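Long-range contacts in D-alanyl-D-alanine carboxypeptidase (Streptococcus pneumoniae R6, PDB 1XP4), which probably trims the terminal D-alanine from cell-wall peptide precursors, acting as a serine-type D-Ala-D-Ala carboxypeptidase in peptidoglycan synthesis: residues V51-E56 with K182-V187; L132-Q137 with A174-N179; Q137-V142 with N166-Y171; E189-P194 with D221-G226; I313-R318 with P367-V372. All coordinates share one frame; numbering follows the deposited sequence.

Interaction 1 (V51-E56 with K182-V187)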
# COMPACT_ATOMS: atom_id res chain seq x y z
N VAL A 51 8.38 -4.54 -9.98
CA VAL A 51 8.34 -3.98 -11.33
C VAL A 51 8.72 -2.50 -11.32
O VAL A 51 9.47 -2.03 -12.18
CB VAL A 51 6.94 -4.11 -11.95
CG1 VAL A 51 6.95 -3.54 -13.35
CG2 VAL A 51 6.52 -5.57 -11.98
N TYR A 52 8.18 -1.76 -10.36
CA TYR A 52 8.50 -0.34 -10.25
C TYR A 52 9.96 -0.21 -9.82
O TYR A 52 10.66 0.72 -10.23
CB TYR A 52 7.59 0.36 -9.22
CG TYR A 52 6.25 0.78 -9.78
CD1 TYR A 52 6.16 1.86 -10.66
CD2 TYR A 52 5.09 0.10 -9.46
CE1 TYR A 52 4.92 2.24 -11.21
CE2 TYR A 52 3.85 0.47 -10.01
CZ TYR A 52 3.78 1.54 -10.88
OH TYR A 52 2.58 1.90 -11.42
N GLU A 53 10.43 -1.16 -9.02
CA GLU A 53 11.81 -1.15 -8.56
C GLU A 53 12.76 -1.40 -9.73
O GLU A 53 13.91 -0.97 -9.70
CB GLU A 53 12.02 -2.20 -7.48
CG GLU A 53 13.37 -2.09 -6.81
CD GLU A 53 13.47 -2.97 -5.58
OE1 GLU A 53 13.51 -4.21 -5.74
OE2 GLU A 53 13.52 -2.43 -4.45
N ALA A 54 12.28 -2.10 -10.75
CA ALA A 54 13.09 -2.38 -11.93
C ALA A 54 13.00 -1.18 -12.86
O ALA A 54 13.94 -0.88 -13.61
CB ALA A 54 12.61 -3.64 -12.62
N LEU A 55 11.87 -0.49 -12.84
CA LEU A 55 11.72 0.70 -13.66
C LEU A 55 12.65 1.76 -13.09
O LEU A 55 13.39 2.42 -13.82
CB LEU A 55 10.28 1.22 -13.62
CG LEU A 55 9.25 0.46 -14.44
CD1 LEU A 55 7.87 0.97 -14.10
CD2 LEU A 55 9.56 0.63 -15.92
N GLU A 56 12.63 1.89 -11.76
CA GLU A 56 13.48 2.84 -11.08
C GLU A 56 14.95 2.55 -11.33
O GLU A 56 15.72 3.46 -11.62
CB GLU A 56 13.19 2.83 -9.58
CG GLU A 56 14.12 3.68 -8.74
CD GLU A 56 13.66 3.82 -7.30
OE1 GLU A 56 13.38 2.80 -6.64
OE2 GLU A 56 13.57 4.97 -6.83
N LYS A 182 3.67 4.56 -0.67
CA LYS A 182 4.62 5.55 -0.20
C LYS A 182 5.86 5.69 -1.07
O LYS A 182 6.35 6.79 -1.27
CB LYS A 182 5.05 5.22 1.23
CG LYS A 182 4.48 6.16 2.26
CD LYS A 182 4.72 5.60 3.64
CE LYS A 182 4.52 6.67 4.69
NZ LYS A 182 5.50 7.77 4.48
N LYS A 183 6.35 4.57 -1.59
CA LYS A 183 7.55 4.56 -2.44
C LYS A 183 7.27 4.82 -3.93
O LYS A 183 8.10 5.41 -4.63
CB LYS A 183 8.28 3.23 -2.26
CG LYS A 183 9.49 3.02 -3.14
CD LYS A 183 10.57 4.02 -2.87
CE LYS A 183 11.79 3.77 -3.75
NZ LYS A 183 12.76 4.90 -3.68
N TYR A 184 6.10 4.38 -4.40
CA TYR A 184 5.71 4.56 -5.79
C TYR A 184 4.28 5.09 -5.89
O TYR A 184 3.36 4.39 -6.29
CB TYR A 184 5.83 3.23 -6.55
CG TYR A 184 7.24 2.67 -6.53
CD1 TYR A 184 8.27 3.26 -7.27
CD2 TYR A 184 7.55 1.57 -5.73
CE1 TYR A 184 9.57 2.77 -7.21
CE2 TYR A 184 8.85 1.07 -5.66
CZ TYR A 184 9.86 1.68 -6.40
OH TYR A 184 11.15 1.22 -6.30
N PRO A 185 4.09 6.36 -5.51
CA PRO A 185 2.77 7.00 -5.55
C PRO A 185 2.15 6.90 -6.94
O PRO A 185 0.93 7.00 -7.08
CB PRO A 185 3.07 8.44 -5.17
CG PRO A 185 4.27 8.32 -4.32
CD PRO A 185 5.11 7.32 -5.05
N GLN A 186 2.99 6.73 -7.96
CA GLN A 186 2.55 6.63 -9.35
C GLN A 186 1.52 5.53 -9.56
O GLN A 186 0.58 5.68 -10.34
CB GLN A 186 3.72 6.35 -10.29
CG GLN A 186 5.00 7.08 -9.96
CD GLN A 186 5.98 6.22 -9.19
OE1 GLN A 186 6.34 6.53 -8.06
NE2 GLN A 186 6.43 5.14 -9.81
N VAL A 187 1.73 4.41 -8.88
CA VAL A 187 0.85 3.26 -9.00
C VAL A 187 -0.62 3.65 -8.87
O VAL A 187 -1.49 3.02 -9.46
CB VAL A 187 1.20 2.19 -7.94
CG1 VAL A 187 0.77 2.64 -6.55
CG2 VAL A 187 0.56 0.87 -8.33
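Residues 51-56 form a continuous helical stretch, against which the chain of 182-187 leaves its own helix at Tyr184, and Tyr52 CA and Tyr184 CA come within 7.2 Å. Two tyrosines carry the contact. Their rings are only 20° from parallel but are displaced sidelong, so that they barely overlap, with centroids 5.3 Å apart. Instead, each ring receives the other residue's methylene. Tyr52 CB sits 3.4 Å from the centroid of the Tyr184 ring, almost on its normal, as a CH-pi contact; Tyr184 CB lies over one face of the Tyr52 ring, displaced toward the rim. The other face of Tyr184 carries CG of Lys183. Further along the Tyr52 ring, CE2 meets Val187 CG2 at 3.7 Å. Polar closure comes at the surface, where Glu56 extends with its CG anti to the backbone N (chi1 174°). Glu56 OE1 accepts the Tyr184 hydroxyl OH at 2.8 Å, from above the carboxylate plane, while OE2 offers its syn lone pair to Lys183 NZ at 3.3 Å in a salt bridge. One carboxylate thus ties down both the ring tip and the neighbouring lysine. The end of helix 170-183 and the turn after it in this way pack on helix 44-57 within the carboxypeptidase domain. Around them, Tyr49 meets Tyr184 edge-to-face, Leu97 and Leu101 of helix 93-103 pack on Tyr52 and Val187, and Glu53 forms a salt bridge with Lys130.

Interaction 2 (L132-Q137 with A174-N179)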
# COMPACT_ATOMS: atom_id res chain seq x y z
N LEU A 132 10.90 -10.23 3.43
CA LEU A 132 11.76 -10.33 4.61
C LEU A 132 12.39 -8.99 4.94
O LEU A 132 12.65 -8.69 6.10
CB LEU A 132 12.84 -11.38 4.39
CG LEU A 132 12.33 -12.83 4.40
CD1 LEU A 132 13.47 -13.78 4.11
CD2 LEU A 132 11.71 -13.13 5.75
N GLU A 133 12.65 -8.19 3.91
CA GLU A 133 13.22 -6.87 4.10
C GLU A 133 12.23 -6.03 4.89
O GLU A 133 12.59 -5.33 5.83
CB GLU A 133 13.43 -6.19 2.75
CG GLU A 133 14.83 -6.18 2.24
CD GLU A 133 14.92 -5.41 0.94
OE1 GLU A 133 14.40 -4.27 0.90
OE2 GLU A 133 15.51 -5.93 -0.03
N TRP A 134 10.98 -6.10 4.47
CA TRP A 134 9.91 -5.35 5.10
C TRP A 134 9.53 -5.85 6.49
O TRP A 134 8.63 -5.30 7.13
CB TRP A 134 8.69 -5.36 4.19
CG TRP A 134 8.90 -4.63 2.88
CD1 TRP A 134 9.75 -3.58 2.66
CD2 TRP A 134 8.19 -4.84 1.65
NE1 TRP A 134 9.60 -3.12 1.38
CE2 TRP A 134 8.65 -3.86 0.74
CE3 TRP A 134 7.20 -5.74 1.24
CZ2 TRP A 134 8.16 -3.77 -0.57
CZ3 TRP A 134 6.71 -5.65 -0.06
CH2 TRP A 134 7.19 -4.67 -0.95
N GLY A 135 10.20 -6.88 6.97
CA GLY A 135 9.89 -7.38 8.29
C GLY A 135 8.75 -8.38 8.33
O GLY A 135 8.27 -8.74 9.40
N ILE A 136 8.30 -8.82 7.16
CA ILE A 136 7.23 -9.80 7.11
C ILE A 136 7.90 -11.15 7.00
O ILE A 136 8.52 -11.46 5.99
CB ILE A 136 6.33 -9.57 5.87
CG1 ILE A 136 5.70 -8.18 5.95
CG2 ILE A 136 5.26 -10.66 5.79
CD1 ILE A 136 4.93 -7.78 4.73
N GLN A 137 7.79 -11.96 8.05
CA GLN A 137 8.43 -13.26 8.04
C GLN A 137 7.47 -14.42 8.22
O GLN A 137 7.89 -15.53 8.56
CB GLN A 137 9.52 -13.30 9.12
CG GLN A 137 9.11 -12.64 10.44
CD GLN A 137 10.29 -12.44 11.39
OE1 GLN A 137 11.26 -11.76 11.05
NE2 GLN A 137 10.19 -13.02 12.58
N ALA A 174 -1.23 -4.81 4.70
CA ALA A 174 -1.20 -3.38 4.99
C ALA A 174 0.21 -2.85 4.75
O ALA A 174 0.40 -1.84 4.08
CB ALA A 174 -1.61 -3.13 6.43
N ILE A 175 1.19 -3.55 5.31
CA ILE A 175 2.58 -3.15 5.14
C ILE A 175 2.91 -3.06 3.65
O ILE A 175 3.39 -2.03 3.17
CB ILE A 175 3.51 -4.15 5.87
CG1 ILE A 175 3.35 -3.98 7.40
CG2 ILE A 175 4.96 -3.96 5.43
CD1 ILE A 175 4.12 -4.98 8.28
N VAL A 176 2.62 -4.12 2.91
CA VAL A 176 2.86 -4.14 1.47
C VAL A 176 2.21 -2.94 0.77
O VAL A 176 2.87 -2.18 0.06
CB VAL A 176 2.30 -5.44 0.85
CG1 VAL A 176 2.36 -5.37 -0.68
CG2 VAL A 176 3.09 -6.64 1.37
N ALA A 177 0.91 -2.79 0.97
CA ALA A 177 0.20 -1.67 0.36
C ALA A 177 0.87 -0.35 0.74
O ALA A 177 1.12 0.51 -0.11
CB ALA A 177 -1.26 -1.68 0.80
N ARG A 178 1.19 -0.18 2.02
CA ARG A 178 1.81 1.06 2.45
C ARG A 178 3.15 1.31 1.77
O ARG A 178 3.38 2.39 1.23
CB ARG A 178 2.00 1.08 3.96
CG ARG A 178 2.49 2.42 4.47
CD ARG A 178 2.86 2.37 5.95
NE ARG A 178 3.38 3.66 6.40
CZ ARG A 178 4.53 3.82 7.05
NH1 ARG A 178 5.28 2.77 7.34
NH2 ARG A 178 4.94 5.03 7.37
N ASN A 179 4.04 0.32 1.79
CA ASN A 179 5.34 0.49 1.17
C ASN A 179 5.23 0.82 -0.31
O ASN A 179 5.99 1.64 -0.84
CB ASN A 179 6.19 -0.77 1.35
CG ASN A 179 6.55 -1.00 2.79
OD1 ASN A 179 6.61 -0.06 3.57
ND2 ASN A 179 6.79 -2.26 3.16
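The buried half of this contact is aliphatic. Ile136, which follows the end of helix 120-133, points its CD1 tip to tip at Ile175 of helix 170-183, reaching CG2 at 3.9 Å. The Ile136 side chain crosses that of Val176 at about a right angle, CD1 lying near CG2, and Val176 CG2 also lies 4.0 Å from Trp134 CZ3, so one valine methyl bridges both residues of the turn. All three aliphatic side chains are buried, and Leu131 extends the cluster by touching both Ile136 and Val176.

The half nearer solvent belongs to Trp134 and Asn179, both partly exposed. Here the carboxamide nitrogen Asn179 ND2 hovers 3.1 Å above one face of the Trp134 indole, shifted toward the rim, and its nearest ring atom is Trp134 CG at 3.2 Å. Amide and ring are inclined by 47°, so the two groups neither stack flat nor meet squarely. Trp134 NE1 and Asn179 ND2 are both donors, so they do not bond each other. Elsewhere round the indole, Tyr49 of helix 44-57 makes an edge-to-face contact. Between Trp134 and Ile136, Gly135 has a positive phi of 86°, which closes the helix in a Schellman motif. Without a hydrogen bond between the segments, the helix end and helix 170-183 are joined by dispersion and shape, with an amide nitrogen lying over an aromatic face.

Interaction 3 (Q137-V142 with N166-Y171)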
# COMPACT_ATOMS: atom_id res chain seq x y z
N GLN A 137 7.79 -11.96 8.05
CA GLN A 137 8.43 -13.26 8.04
C GLN A 137 7.47 -14.42 8.22
O GLN A 137 7.89 -15.53 8.56
CB GLN A 137 9.52 -13.30 9.12
CG GLN A 137 9.11 -12.64 10.44
CD GLN A 137 10.29 -12.44 11.39
OE1 GLN A 137 11.26 -11.76 11.05
NE2 GLN A 137 10.19 -13.02 12.58
N ASP A 138 6.20 -14.19 7.98
CA ASP A 138 5.21 -15.24 8.12
C ASP A 138 4.48 -15.51 6.81
O ASP A 138 3.50 -16.26 6.77
CB ASP A 138 4.22 -14.87 9.23
CG ASP A 138 3.34 -13.69 8.86
OD1 ASP A 138 3.76 -12.85 8.03
OD2 ASP A 138 2.22 -13.60 9.42
N ALA A 139 4.98 -14.91 5.73
CA ALA A 139 4.36 -15.09 4.42
C ALA A 139 4.70 -16.41 3.73
O ALA A 139 5.71 -17.06 4.03
CB ALA A 139 4.73 -13.93 3.52
N THR A 140 3.82 -16.80 2.81
CA THR A 140 3.98 -18.01 2.01
C THR A 140 3.75 -17.61 0.57
O THR A 140 2.61 -17.36 0.17
CB THR A 140 2.95 -19.07 2.37
OG1 THR A 140 3.16 -19.50 3.72
CG2 THR A 140 3.06 -20.26 1.42
N VAL A 141 4.81 -17.54 -0.22
CA VAL A 141 4.69 -17.16 -1.62
C VAL A 141 5.21 -18.24 -2.54
O VAL A 141 6.38 -18.61 -2.49
CB VAL A 141 5.46 -15.84 -1.91
CG1 VAL A 141 5.21 -15.40 -3.36
CG2 VAL A 141 5.03 -14.75 -0.94
N VAL A 142 4.33 -18.73 -3.40
CA VAL A 142 4.70 -19.76 -4.36
C VAL A 142 4.56 -19.27 -5.80
O VAL A 142 5.17 -19.84 -6.71
CB VAL A 142 3.85 -21.03 -4.14
CG1 VAL A 142 4.21 -21.63 -2.79
CG2 VAL A 142 2.35 -20.70 -4.22
N ASN A 166 -0.78 -18.46 -2.11
CA ASN A 166 0.04 -17.51 -1.37
C ASN A 166 -0.71 -17.14 -0.10
O ASN A 166 -1.94 -17.10 -0.11
CB ASN A 166 0.30 -16.24 -2.18
CG ASN A 166 1.04 -16.50 -3.47
OD1 ASN A 166 1.77 -17.49 -3.59
ND2 ASN A 166 0.87 -15.62 -4.44
N LYS A 167 0.02 -16.86 0.97
CA LYS A 167 -0.62 -16.48 2.23
C LYS A 167 0.05 -15.29 2.92
O LYS A 167 1.27 -15.25 3.08
CB LYS A 167 -0.62 -17.67 3.19
CG LYS A 167 -1.28 -18.90 2.63
CD LYS A 167 -2.44 -19.35 3.51
CE LYS A 167 -1.98 -19.79 4.89
NZ LYS A 167 -1.66 -21.23 4.96
N LEU A 168 -0.76 -14.31 3.31
CA LEU A 168 -0.29 -13.12 4.02
C LEU A 168 -1.37 -12.69 4.99
O LEU A 168 -2.55 -12.92 4.74
CB LEU A 168 -0.01 -11.97 3.06
CG LEU A 168 1.40 -11.85 2.46
CD1 LEU A 168 1.49 -12.59 1.14
CD2 LEU A 168 1.72 -10.39 2.25
N SER A 169 -0.98 -12.08 6.10
CA SER A 169 -1.97 -11.62 7.06
C SER A 169 -2.44 -10.23 6.60
O SER A 169 -1.77 -9.59 5.79
CB SER A 169 -1.36 -11.54 8.46
OG SER A 169 -0.44 -10.47 8.58
N ALA A 170 -3.59 -9.78 7.09
CA ALA A 170 -4.09 -8.47 6.69
C ALA A 170 -3.04 -7.44 7.10
O ALA A 170 -2.80 -6.45 6.39
CB ALA A 170 -5.43 -8.18 7.36
N TYR A 171 -2.42 -7.68 8.25
CA TYR A 171 -1.36 -6.82 8.78
C TYR A 171 -0.25 -6.76 7.74
O TYR A 171 0.20 -5.67 7.34
CB TYR A 171 -0.81 -7.42 10.08
CG TYR A 171 0.28 -6.62 10.75
CD1 TYR A 171 -0.03 -5.61 11.66
CD2 TYR A 171 1.63 -6.92 10.54
CE1 TYR A 171 0.98 -4.91 12.34
CE2 TYR A 171 2.64 -6.24 11.21
CZ TYR A 171 2.30 -5.24 12.11
OH TYR A 171 3.29 -4.56 12.80
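The flat carboxamide of Asn166 closes one end of a short antiparallel bridge, in which Thr140 and Lys167 form a single hydrogen-bonded pair. Val142 N donates to Asn166 OD1 at 2.9 Å along a nearly straight path, yet from 29° above the carbonyl plane. On its other branch, ND2 is bonded to Asn143 O and Thr43 OG1, so both ends of the amide have partners and its rotation is probably fixed. Thr43 stands in sequence between Ser41 and Lys44, the predicted catalytic pair, so Asn166 probably belongs to the second shell of that site. In the bridge itself the peptide planes are used conventionally: Thr140 N gives to Lys167 O at 3.0 Å, each carbonyl accepting in its own plane. Leu168 pairs with Val37 on its far side, while Ser169 OG caps the N-terminus of helix 170-183 through Asp172 N. The return bond runs from Lys167 N to Thr140 O, at 2.8 Å.

Interaction 4 (E189-P194 with D221-G226). With SO4 (sulfate ion), chain E.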
# COMPACT_ATOMS: atom_id res chain seq x y z
N GLU A 189 -1.98 6.23 -10.13
CA GLU A 189 -2.46 6.74 -11.41
C GLU A 189 -2.98 5.60 -12.28
O GLU A 189 -3.59 5.82 -13.31
CB GLU A 189 -1.36 7.50 -12.15
CG GLU A 189 -0.97 8.81 -11.49
CD GLU A 189 -2.18 9.70 -11.19
OE1 GLU A 189 -2.84 10.17 -12.14
OE2 GLU A 189 -2.46 9.92 -9.99
N ILE A 190 -2.73 4.37 -11.87
CA ILE A 190 -3.21 3.24 -12.64
C ILE A 190 -4.45 2.66 -11.96
O ILE A 190 -5.54 2.71 -12.53
CB ILE A 190 -2.13 2.13 -12.76
CG1 ILE A 190 -0.89 2.68 -13.48
CG2 ILE A 190 -2.69 0.94 -13.53
CD1 ILE A 190 0.27 1.73 -13.52
N THR A 191 -4.30 2.16 -10.73
CA THR A 191 -5.41 1.57 -9.97
C THR A 191 -6.66 2.46 -10.00
O THR A 191 -7.80 1.98 -9.99
CB THR A 191 -4.99 1.31 -8.49
OG1 THR A 191 -4.65 2.55 -7.85
CG2 THR A 191 -3.80 0.37 -8.42
N LYS A 192 -6.40 3.75 -10.05
CA LYS A 192 -7.41 4.80 -10.10
C LYS A 192 -8.37 4.62 -11.31
O LYS A 192 -9.58 4.68 -11.16
CB LYS A 192 -6.68 6.14 -10.21
CG LYS A 192 -7.47 7.41 -10.04
CD LYS A 192 -6.51 8.59 -10.22
CE LYS A 192 -7.15 9.95 -9.90
NZ LYS A 192 -7.43 10.13 -8.44
N LYS A 193 -7.81 4.39 -12.49
CA LYS A 193 -8.60 4.24 -13.70
C LYS A 193 -9.71 3.19 -13.65
O LYS A 193 -9.46 2.02 -13.36
CB LYS A 193 -7.69 3.90 -14.88
CG LYS A 193 -6.62 4.91 -15.15
CD LYS A 193 -5.75 4.44 -16.29
CE LYS A 193 -4.64 5.44 -16.57
NZ LYS A 193 -3.73 4.92 -17.62
N PRO A 194 -10.95 3.59 -13.94
CA PRO A 194 -12.08 2.64 -13.92
C PRO A 194 -12.10 1.79 -15.19
O PRO A 194 -12.80 0.79 -15.28
CB PRO A 194 -13.29 3.55 -13.78
CG PRO A 194 -12.84 4.79 -14.48
CD PRO A 194 -11.44 4.97 -14.00
N ASP A 221 -9.28 5.30 -4.94
CA ASP A 221 -8.43 5.23 -6.15
C ASP A 221 -7.50 4.01 -6.08
O ASP A 221 -6.47 3.96 -6.72
CB ASP A 221 -7.62 6.52 -6.33
CG ASP A 221 -6.93 6.95 -5.04
OD1 ASP A 221 -7.23 6.40 -4.00
OD2 ASP A 221 -6.11 7.85 -5.09
N GLY A 222 -7.87 3.05 -5.23
CA GLY A 222 -7.12 1.78 -5.19
C GLY A 222 -7.86 0.73 -4.35
O GLY A 222 -8.89 1.00 -3.77
N LEU A 223 -7.29 -0.50 -4.25
CA LEU A 223 -5.91 -0.75 -4.66
C LEU A 223 -5.76 -2.05 -5.45
O LEU A 223 -5.02 -2.14 -6.41
CB LEU A 223 -5.07 -0.86 -3.38
CG LEU A 223 -3.56 -0.78 -3.65
CD1 LEU A 223 -3.16 0.57 -4.25
CD2 LEU A 223 -2.72 -0.96 -2.39
N LYS A 224 -6.46 -3.10 -4.96
CA LYS A 224 -6.40 -4.42 -5.62
C LYS A 224 -7.42 -5.42 -5.05
O LYS A 224 -7.45 -5.70 -3.87
CB LYS A 224 -5.01 -5.03 -5.46
CG LYS A 224 -4.80 -6.20 -6.43
CD LYS A 224 -4.80 -5.77 -7.88
CE LYS A 224 -5.07 -6.94 -8.83
NZ LYS A 224 -6.33 -7.56 -8.44
N THR A 225 -8.28 -5.96 -5.93
CA THR A 225 -9.19 -7.00 -5.46
C THR A 225 -8.56 -8.38 -5.49
O THR A 225 -7.44 -8.57 -5.93
CB THR A 225 -10.48 -7.02 -6.28
OG1 THR A 225 -10.20 -6.98 -7.68
CG2 THR A 225 -11.38 -5.86 -5.90
N GLY A 226 -9.24 -9.33 -4.87
CA GLY A 226 -8.74 -10.70 -4.89
C GLY A 226 -9.84 -11.66 -4.51
O GLY A 226 -10.53 -11.47 -3.51
S SO4 E . -10.20 -10.65 -9.04
O1 SO4 E . -10.98 -10.58 -10.30
O2 SO4 E . -9.31 -9.49 -8.94
O3 SO4 E . -11.11 -10.67 -7.88
O4 SO4 E . -9.39 -11.89 -9.07
O HOH W 1 -4.65 9.85 -7.11
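Lys224 NZ is held by two hydrogen bonds, one to Thr225 O at 2.9 Å and a weak one to Ser104 OG. The bond that crosses the contact runs from Thr191 OG1 to Asp221 O, at 2.6 Å and in the carbonyl plane. Lys192 N lies near the same oxygen but at too poor an angle to bond. Thr191 has OG1 between the backbone N and the carbonyl carbon (chi1 61°), which turns the hydroxyl to the strand and sets Thr191 CG2 against Leu223 O at 3.4 Å. The aliphatic part of Lys192 lies across Asp221, with Lys192 CG 3.8 Å from Asp221 CB. Their charged ends communicate through a water, which accepts from Lys192 NZ and donates to Asp221 OD2, while Asp221 OD1 makes a salt bridge to Arg245. Sulfate O2, of an ion probably from the crystallisation liquor, lies 2.9 Å from Thr225 OG1. Lys224-Thr225-Gly226 is consistent with the KTG motif that lines the active site of penicillin-binding proteins, on an edge strand of the five-stranded sheet.

Interaction 5 (I313-R318 with P367-V372)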
# COMPACT_ATOMS: atom_id res chain seq x y z
N ILE A 313 1.32 20.56 10.13
CA ILE A 313 1.39 19.28 10.81
C ILE A 313 0.06 18.89 11.45
O ILE A 313 -0.53 19.66 12.21
CB ILE A 313 2.49 19.29 11.89
CG1 ILE A 313 3.84 19.57 11.21
CG2 ILE A 313 2.54 17.95 12.62
CD1 ILE A 313 5.02 19.59 12.17
N TYR A 314 -0.40 17.68 11.12
CA TYR A 314 -1.64 17.13 11.65
C TYR A 314 -1.35 15.79 12.34
O TYR A 314 -0.33 15.15 12.06
CB TYR A 314 -2.67 16.89 10.53
CG TYR A 314 -3.20 18.14 9.86
CD1 TYR A 314 -2.43 18.83 8.93
CD2 TYR A 314 -4.47 18.61 10.16
CE1 TYR A 314 -2.93 19.97 8.29
CE2 TYR A 314 -4.98 19.75 9.53
CZ TYR A 314 -4.21 20.42 8.60
OH TYR A 314 -4.71 21.54 7.97
N LEU A 315 -2.25 15.39 13.23
CA LEU A 315 -2.13 14.14 13.96
C LEU A 315 -3.49 13.46 13.97
O LEU A 315 -4.52 14.13 13.92
CB LEU A 315 -1.71 14.38 15.40
CG LEU A 315 -0.40 15.10 15.71
CD1 LEU A 315 -0.28 15.17 17.19
CD2 LEU A 315 0.78 14.39 15.11
N ILE A 316 -3.49 12.13 14.04
CA ILE A 316 -4.74 11.40 14.10
C ILE A 316 -5.21 11.51 15.55
O ILE A 316 -4.42 11.35 16.47
CB ILE A 316 -4.55 9.91 13.77
CG1 ILE A 316 -3.80 9.76 12.45
CG2 ILE A 316 -5.91 9.23 13.65
CD1 ILE A 316 -3.70 8.33 12.02
N GLU A 317 -6.49 11.79 15.75
CA GLU A 317 -7.04 11.92 17.09
C GLU A 317 -8.43 11.30 17.16
O GLU A 317 -9.28 11.56 16.30
CB GLU A 317 -7.11 13.40 17.50
CG GLU A 317 -7.60 13.64 18.93
CD GLU A 317 -7.74 15.13 19.26
OE1 GLU A 317 -8.32 15.87 18.44
OE2 GLU A 317 -7.28 15.56 20.34
N ARG A 318 -8.66 10.45 18.15
CA ARG A 318 -10.00 10.07 18.47
C ARG A 318 -10.83 11.31 18.84
O ARG A 318 -10.33 12.34 19.29
CB ARG A 318 -9.93 9.04 19.57
CG ARG A 318 -10.62 7.73 19.21
CD ARG A 318 -10.61 6.74 20.37
NE ARG A 318 -11.06 5.44 19.92
CZ ARG A 318 -10.10 4.55 19.66
NH1 ARG A 318 -8.84 4.86 19.83
NH2 ARG A 318 -10.43 3.32 19.26
N PRO A 367 5.32 8.28 14.48
CA PRO A 367 5.39 9.56 13.78
C PRO A 367 6.24 10.69 14.36
O PRO A 367 6.07 11.10 15.52
CB PRO A 367 3.92 9.96 13.63
CG PRO A 367 3.28 9.32 14.82
CD PRO A 367 3.93 7.96 14.83
N SER A 368 7.15 11.18 13.54
CA SER A 368 8.03 12.28 13.89
C SER A 368 8.05 13.17 12.66
O SER A 368 8.25 12.69 11.54
CB SER A 368 9.44 11.78 14.22
OG SER A 368 10.18 11.50 13.04
N PHE A 369 7.83 14.46 12.86
CA PHE A 369 7.81 15.40 11.76
C PHE A 369 9.00 16.35 11.87
O PHE A 369 9.29 16.87 12.95
CB PHE A 369 6.48 16.16 11.79
CG PHE A 369 5.30 15.28 12.06
CD1 PHE A 369 4.93 14.98 13.36
CD2 PHE A 369 4.58 14.71 11.01
CE1 PHE A 369 3.85 14.12 13.62
CE2 PHE A 369 3.50 13.86 11.26
CZ PHE A 369 3.13 13.56 12.56
N GLU A 370 9.68 16.58 10.75
CA GLU A 370 10.85 17.45 10.75
C GLU A 370 10.54 18.91 11.01
O GLU A 370 9.57 19.47 10.50
CB GLU A 370 11.60 17.30 9.43
CG GLU A 370 12.10 15.89 9.19
CD GLU A 370 12.98 15.76 7.96
OE1 GLU A 370 12.54 16.17 6.86
OE2 GLU A 370 14.12 15.25 8.10
N MSE A 371 11.39 19.52 11.83
CA MSE A 371 11.27 20.92 12.19
C MSE A 371 12.50 21.62 11.64
O MSE A 371 13.64 21.30 11.98
CB MSE A 371 11.17 21.08 13.70
CG MSE A 371 9.88 20.51 14.27
SE MSE A 371 8.32 21.55 13.80
CE MSE A 371 8.48 22.92 15.13
N VAL A 372 12.23 22.60 10.79
CA VAL A 372 13.24 23.35 10.09
C VAL A 372 13.73 24.63 10.77
O VAL A 372 13.03 25.23 11.58
CB VAL A 372 12.70 23.67 8.69
CG1 VAL A 372 13.44 24.81 8.07
CG2 VAL A 372 12.78 22.43 7.82
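Face-to-face packing of two small antiparallel sheets, in the region matching the C-terminal domain of penicillin-binding protein 5, brings strand 313-318 over strand 368-372. Their axes pass 9.3 Å apart and run nearly antiparallel, at 167°, too far for backbone pairing; each strand bonds within its own sheet, 313-318 to 278-284 and 368-373 to 345-350.

Aromatic contact comes first. Phe369 puts its ring between the layers, with CG anti to the carbonyl carbon, and Ile313 lays its CG2 methyl over one face. That Ile313 CG2 methyl is 3.9 Å from the centroid of the Phe369 ring and 14° off the normal, a CH-pi contact, though displaced toward the rim.

Aliphatic contacts follow. The longer branch of Ile313 runs past the ring, so that its CD1 touches Phe369 CB at 3.7 Å. The same CD1 reaches the selenium of Met371, modelled as selenomethionine, whose chain bends at both chi2 and chi3 to bring SE near. Ile313 therefore spends one branch on the ring face and the other on the ring's root and on its neighbour but one.

Polar atoms contribute little: Tyr314 O merely lies near Phe369 CZ, and Arg318 makes its salt bridge with Asp355, away from the contact. Ile283 backs Ile313 and Leu315 from the adjoining strand, and Leu349 does so for Met371. At the far end of the ring, Leu315 CD2 approaches Phe369 CE1 obliquely at 3.4 Å.

Four of these contacts build the carboxypeptidase domain, and interaction 5 stands apart between two sheets of the C-terminal region. Helix 170-183 serves interactions 1, 2 and 3: its start follows a backbone bridge, its middle packs against a helix end, and the chain leaving it packs one tyrosine against another. Interactions 2 and 5 are largely buried and mostly apolar, though an amide nitrogen lies on an indole face in interaction 2; interaction 1 adds a surface salt bridge. Interaction 3 relies on backbone and amide bonds, interaction 4 on a hydroxyl and a water. Tyr52 and Ile190 join two helices, Ala177 and Leu223 join helix 170-183 to the strand holding Lys224, predicted to bind substrate.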